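Local structure of Uly1 (Catenovulum maritimum, 7DRQ) at residues I451-L460 with T472-I481. The protein is a family 24 polysaccharide lyase that probably cleaves the algal polysaccharide ulvan by beta-elimination. Sequence-based numbering, arbitrary orientation.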
loop_
_atom_site.group_PDB
_atom_site.type_symbol
_atom_site.label_atom_id
_atom_site.label_comp_id
_atom_site.label_asym_id
_atom_site.label_seq_id
_atom_site.Cartn_x
_atom_site.Cartn_y
_atom_site.Cartn_z
ATOM N N ILE A 451 -4.638 11.653 2.448
ATOM C CA ILE A 451 -4.633 13.015 2.973
ATOM C C ILE A 451 -3.903 13.903 1.976
ATOM O O ILE A 451 -2.784 13.580 1.557
ATOM C CB ILE A 451 -3.958 13.076 4.356
ATOM C CG1 ILE A 451 -4.583 12.054 5.318
ATOM C CG2 ILE A 451 -4.020 14.500 4.916
ATOM C CD1 ILE A 451 -6.068 12.235 5.517
ATOM N N HIS A 452 -4.519 15.019 1.592
ATOM C CA HIS A 452 -3.883 15.908 0.625
ATOM C C HIS A 452 -4.372 17.328 0.859
ATOM O O HIS A 452 -5.578 17.578 0.823
ATOM C CB HIS A 452 -4.186 15.450 -0.805
ATOM C CG HIS A 452 -3.699 16.388 -1.862
ATOM N ND1 HIS A 452 -2.425 16.322 -2.379
ATOM C CD2 HIS A 452 -4.312 17.414 -2.498
ATOM C CE1 HIS A 452 -2.274 17.262 -3.293
ATOM N NE2 HIS A 452 -3.402 17.941 -3.382
ATOM N N ASP A 453 -3.439 18.247 1.110
ATOM C CA ASP A 453 -3.741 19.673 1.244
ATOM C C ASP A 453 -4.832 19.923 2.282
ATOM O O ASP A 453 -5.814 20.621 2.031
ATOM C CB ASP A 453 -4.130 20.266 -0.108
ATOM C CG ASP A 453 -3.853 21.758 -0.194
ATOM O OD1 ASP A 453 -3.285 22.314 0.772
ATOM O OD2 ASP A 453 -4.203 22.372 -1.230
ATOM N N GLY A 454 -4.658 19.334 3.460
ATOM C CA GLY A 454 -5.591 19.562 4.545
ATOM C C GLY A 454 -6.948 18.913 4.399
ATOM O O GLY A 454 -7.845 19.219 5.188
ATOM N N LYS A 455 -7.135 18.025 3.424
ATOM C CA LYS A 455 -8.410 17.337 3.256
ATOM C C LYS A 455 -8.205 15.829 3.241
ATOM O O LYS A 455 -7.147 15.325 2.844
ATOM C CB LYS A 455 -9.127 17.779 1.974
ATOM C CG LYS A 455 -9.422 19.293 1.949
ATOM C CD LYS A 455 -10.325 19.674 0.800
ATOM C CE LYS A 455 -10.629 21.166 0.827
ATOM N NZ LYS A 455 -11.658 21.514 -0.188
ATOM N N LEU A 456 -9.245 15.127 3.686
ATOM C CA LEU A 456 -9.305 13.671 3.714
ATOM C C LEU A 456 -10.105 13.203 2.500
ATOM O O LEU A 456 -11.263 13.598 2.326
ATOM C CB LEU A 456 -9.952 13.182 5.016
ATOM C CG LEU A 456 -10.678 11.824 5.049
ATOM C CD1 LEU A 456 -9.709 10.699 4.749
ATOM C CD2 LEU A 456 -11.374 11.565 6.400
ATOM N N TYR A 457 -9.469 12.410 1.648
ATOM C CA TYR A 457 -10.106 11.780 0.498
ATOM C C TYR A 457 -10.338 10.332 0.883
ATOM O O TYR A 457 -9.383 9.560 1.023
ATOM C CB TYR A 457 -9.227 11.913 -0.751
ATOM C CG TYR A 457 -9.102 13.355 -1.190
ATOM C CD1 TYR A 457 -8.246 14.234 -0.527
ATOM C CD2 TYR A 457 -9.879 13.855 -2.238
ATOM C CE1 TYR A 457 -8.150 15.564 -0.906
ATOM C CE2 TYR A 457 -9.798 15.195 -2.619
ATOM C CZ TYR A 457 -8.929 16.040 -1.950
ATOM O OH TYR A 457 -8.837 17.365 -2.326
ATOM N N TYR A 458 -11.601 9.975 1.117
ATOM C CA TYR A 458 -11.957 8.653 1.628
ATOM C C TYR A 458 -12.594 7.873 0.490
ATOM O O TYR A 458 -13.674 8.232 0.018
ATOM C CB TYR A 458 -12.909 8.773 2.820
ATOM C CG TYR A 458 -12.783 7.677 3.851
ATOM C CD1 TYR A 458 -11.947 6.587 3.652
ATOM C CD2 TYR A 458 -13.527 7.736 5.035
ATOM C CE1 TYR A 458 -11.834 5.597 4.613
ATOM C CE2 TYR A 458 -13.425 6.755 5.991
ATOM C CZ TYR A 458 -12.591 5.686 5.782
ATOM O OH TYR A 458 -12.509 4.723 6.763
ATOM N N TYR A 459 -11.931 6.807 0.082
ATOM C CA TYR A 459 -12.329 5.989 -1.063
ATOM C C TYR A 459 -12.968 4.740 -0.471
ATOM O O TYR A 459 -12.289 3.945 0.187
ATOM C CB TYR A 459 -11.088 5.701 -1.911
ATOM C CG TYR A 459 -11.270 4.995 -3.238
ATOM C CD1 TYR A 459 -12.523 4.757 -3.786
ATOM C CD2 TYR A 459 -10.151 4.557 -3.942
ATOM C CE1 TYR A 459 -12.659 4.099 -5.016
ATOM C CE2 TYR A 459 -10.271 3.910 -5.152
ATOM C CZ TYR A 459 -11.518 3.672 -5.687
ATOM O OH TYR A 459 -11.581 3.014 -6.901
ATOM N N LEU A 460 -14.266 4.573 -0.685
ATOM C CA LEU A 460 -15.081 3.727 0.177
ATOM C C LEU A 460 -15.871 2.684 -0.605
ATOM O O LEU A 460 -16.401 2.981 -1.673
ATOM C CB LEU A 460 -16.065 4.599 0.968
ATOM C CG LEU A 460 -15.435 5.527 2.001
ATOM C CD1 LEU A 460 -16.326 6.741 2.248
ATOM C CD2 LEU A 460 -15.169 4.775 3.311
ATOM N N THR A 472 -18.743 1.827 -5.106
ATOM C CA THR A 472 -17.751 2.589 -4.371
ATOM C C THR A 472 -18.059 4.074 -4.468
ATOM O O THR A 472 -18.674 4.547 -5.430
ATOM C CB THR A 472 -16.320 2.341 -4.890
ATOM O OG1 THR A 472 -16.288 2.638 -6.282
ATOM C CG2 THR A 472 -15.929 0.893 -4.683
ATOM N N TYR A 473 -17.600 4.801 -3.455
ATOM C CA TYR A 473 -17.810 6.228 -3.331
ATOM C C TYR A 473 -16.489 6.898 -2.999
ATOM O O TYR A 473 -15.584 6.284 -2.433
ATOM C CB TYR A 473 -18.808 6.561 -2.219
ATOM C CG TYR A 473 -20.233 6.368 -2.653
ATOM C CD1 TYR A 473 -20.837 5.128 -2.567
ATOM C CD2 TYR A 473 -20.962 7.425 -3.177
ATOM C CE1 TYR A 473 -22.148 4.944 -2.982
ATOM C CE2 TYR A 473 -22.266 7.251 -3.592
ATOM C CZ TYR A 473 -22.849 6.012 -3.494
ATOM O OH TYR A 473 -24.157 5.839 -3.910
ATOM N N LEU A 474 -16.418 8.181 -3.329
ATOM C CA LEU A 474 -15.372 9.068 -2.849
ATOM C C LEU A 474 -15.994 10.119 -1.943
ATOM O O LEU A 474 -16.950 10.797 -2.343
ATOM C CB LEU A 474 -14.659 9.760 -4.010
ATOM C CG LEU A 474 -13.783 10.963 -3.623
ATOM C CD1 LEU A 474 -12.603 10.521 -2.747
ATOM C CD2 LEU A 474 -13.275 11.707 -4.875
ATOM N N GLN A 475 -15.449 10.272 -0.739
ATOM C CA GLN A 475 -15.823 11.380 0.131
ATOM C C GLN A 475 -14.648 12.336 0.283
ATOM O O GLN A 475 -13.493 11.908 0.391
ATOM C CB GLN A 475 -16.284 10.899 1.507
ATOM C CG GLN A 475 -17.641 10.196 1.482
ATOM C CD GLN A 475 -18.197 9.949 2.867
ATOM O OE1 GLN A 475 -17.530 10.197 3.875
ATOM N NE2 GLN A 475 -19.429 9.446 2.925
ATOM N N ILE A 476 -14.943 13.633 0.259
ATOM C CA ILE A 476 -13.933 14.669 0.458
ATOM C C ILE A 476 -14.316 15.408 1.732
ATOM O O ILE A 476 -15.378 16.044 1.805
ATOM C CB ILE A 476 -13.815 15.612 -0.743
ATOM C CG1 ILE A 476 -13.540 14.803 -2.016
ATOM C CG2 ILE A 476 -12.680 16.615 -0.533
ATOM C CD1 ILE A 476 -13.566 15.642 -3.293
ATOM N N ILE A 477 -13.468 15.289 2.748
ATOM C CA ILE A 477 -13.757 15.771 4.088
ATOM C C ILE A 477 -12.685 16.789 4.446
ATOM O O ILE A 477 -11.486 16.489 4.388
ATOM C CB ILE A 477 -13.808 14.621 5.107
ATOM C CG1 ILE A 477 -15.008 13.694 4.833
ATOM C CG2 ILE A 477 -13.883 15.166 6.518
ATOM C CD1 ILE A 477 -14.903 12.321 5.539
ATOM N N ASN A 478 -13.116 18.001 4.778
ATOM C CA ASN A 478 -12.199 19.073 5.133
ATOM C C ASN A 478 -11.732 18.882 6.569
ATOM O O ASN A 478 -12.550 18.859 7.494
ATOM C CB ASN A 478 -12.892 20.428 4.964
ATOM C CG ASN A 478 -11.917 21.573 4.923
ATOM O OD1 ASN A 478 -10.982 21.633 5.719
ATOM N ND2 ASN A 478 -12.121 22.497 3.988
ATOM N N LEU A 479 -10.419 18.750 6.763
ATOM C CA LEU A 479 -9.904 18.555 8.112
ATOM C C LEU A 479 -9.807 19.850 8.906
ATOM O O LEU A 479 -9.423 19.804 10.080
ATOM C CB LEU A 479 -8.539 17.862 8.061
ATOM C CG LEU A 479 -8.629 16.462 7.463
ATOM C CD1 LEU A 479 -7.244 15.833 7.280
ATOM C CD2 LEU A 479 -9.489 15.590 8.348
ATOM N N ASP A 480 -10.152 20.992 8.303
ATOM C CA ASP A 480 -10.205 22.264 9.019
ATOM C C ASP A 480 -8.862 22.576 9.689
ATOM O O ASP A 480 -8.787 22.870 10.884
ATOM C CB ASP A 480 -11.353 22.242 10.032
ATOM C CG ASP A 480 -11.773 23.628 10.489
ATOM O OD1 ASP A 480 -11.503 24.619 9.777
ATOM O OD2 ASP A 480 -12.369 23.711 11.578
ATOM N N ILE A 481 -7.790 22.494 8.902
ATOM C CA ILE A 481 -6.426 22.719 9.393
ATOM C C ILE A 481 -6.199 24.207 9.623
ATOM O O ILE A 481 -6.309 25.009 8.692
ATOM C CB ILE A 481 -5.362 22.152 8.409
ATOM C CG1 ILE A 481 -5.402 20.622 8.372
ATOM C CG2 ILE A 481 -3.955 22.631 8.772
ATOM C CD1 ILE A 481 -5.455 19.975 9.732
HETATM O O HOH W 1 -8.023 21.893 6.056
HETATM O O HOH W 2 -14.006 1.812 -7.561
#
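Lys455 and Asn478 face each other as a non-hydrogen-bonded pair near one end of an antiparallel beta hairpin, the two central strands of a four-stranded sheet in what is, by its family, a beta-propeller. The outer strand 3-15 comes from the N-terminus, so both chain ends build this one sheet, consistent with the closure of a propeller ring by strands from both ends of the chain. The Lys455 side chain can be followed from its root to its tip. Lys455 CB lies 3.6 Å from Ile477 O. Further out, Lys455 CD passes Ile476 CG2 at 4.1 Å. Lys455 CE then makes a van der Waals contact with Asn478 ND2 at 3.7 Å. Chi1 of -59° sets CG beside the backbone N, and the extended chain beyond it carries NZ to a salt bridge with Glu5 of strand 3-15, whose carboxylate also accepts from Asn478 ND2. On the side of the sheet that carries Lys455, Ile476 CG2 sits over one face of the Tyr457 ring, 4.3 Å from its centroid, a CH-pi contact. On the other side, Leu456 and Ile477 run side by side, with CD2 of the former 3.7 Å from CD1 of the latter. Pairs of backbone hydrogen bonds join Leu456 to Ile477, Tyr458 to Gln475 and Leu460 to Tyr473. Beyond Asn478, whose OD1 accepts a hydrogen bond from Asp480 N, an Asx turn, Leu479 N donates to Gly454 O at 3.1 Å. A water donates to Gly454 O and to Asn478 OD1, and accepts from Ile481 N at 2.9 Å.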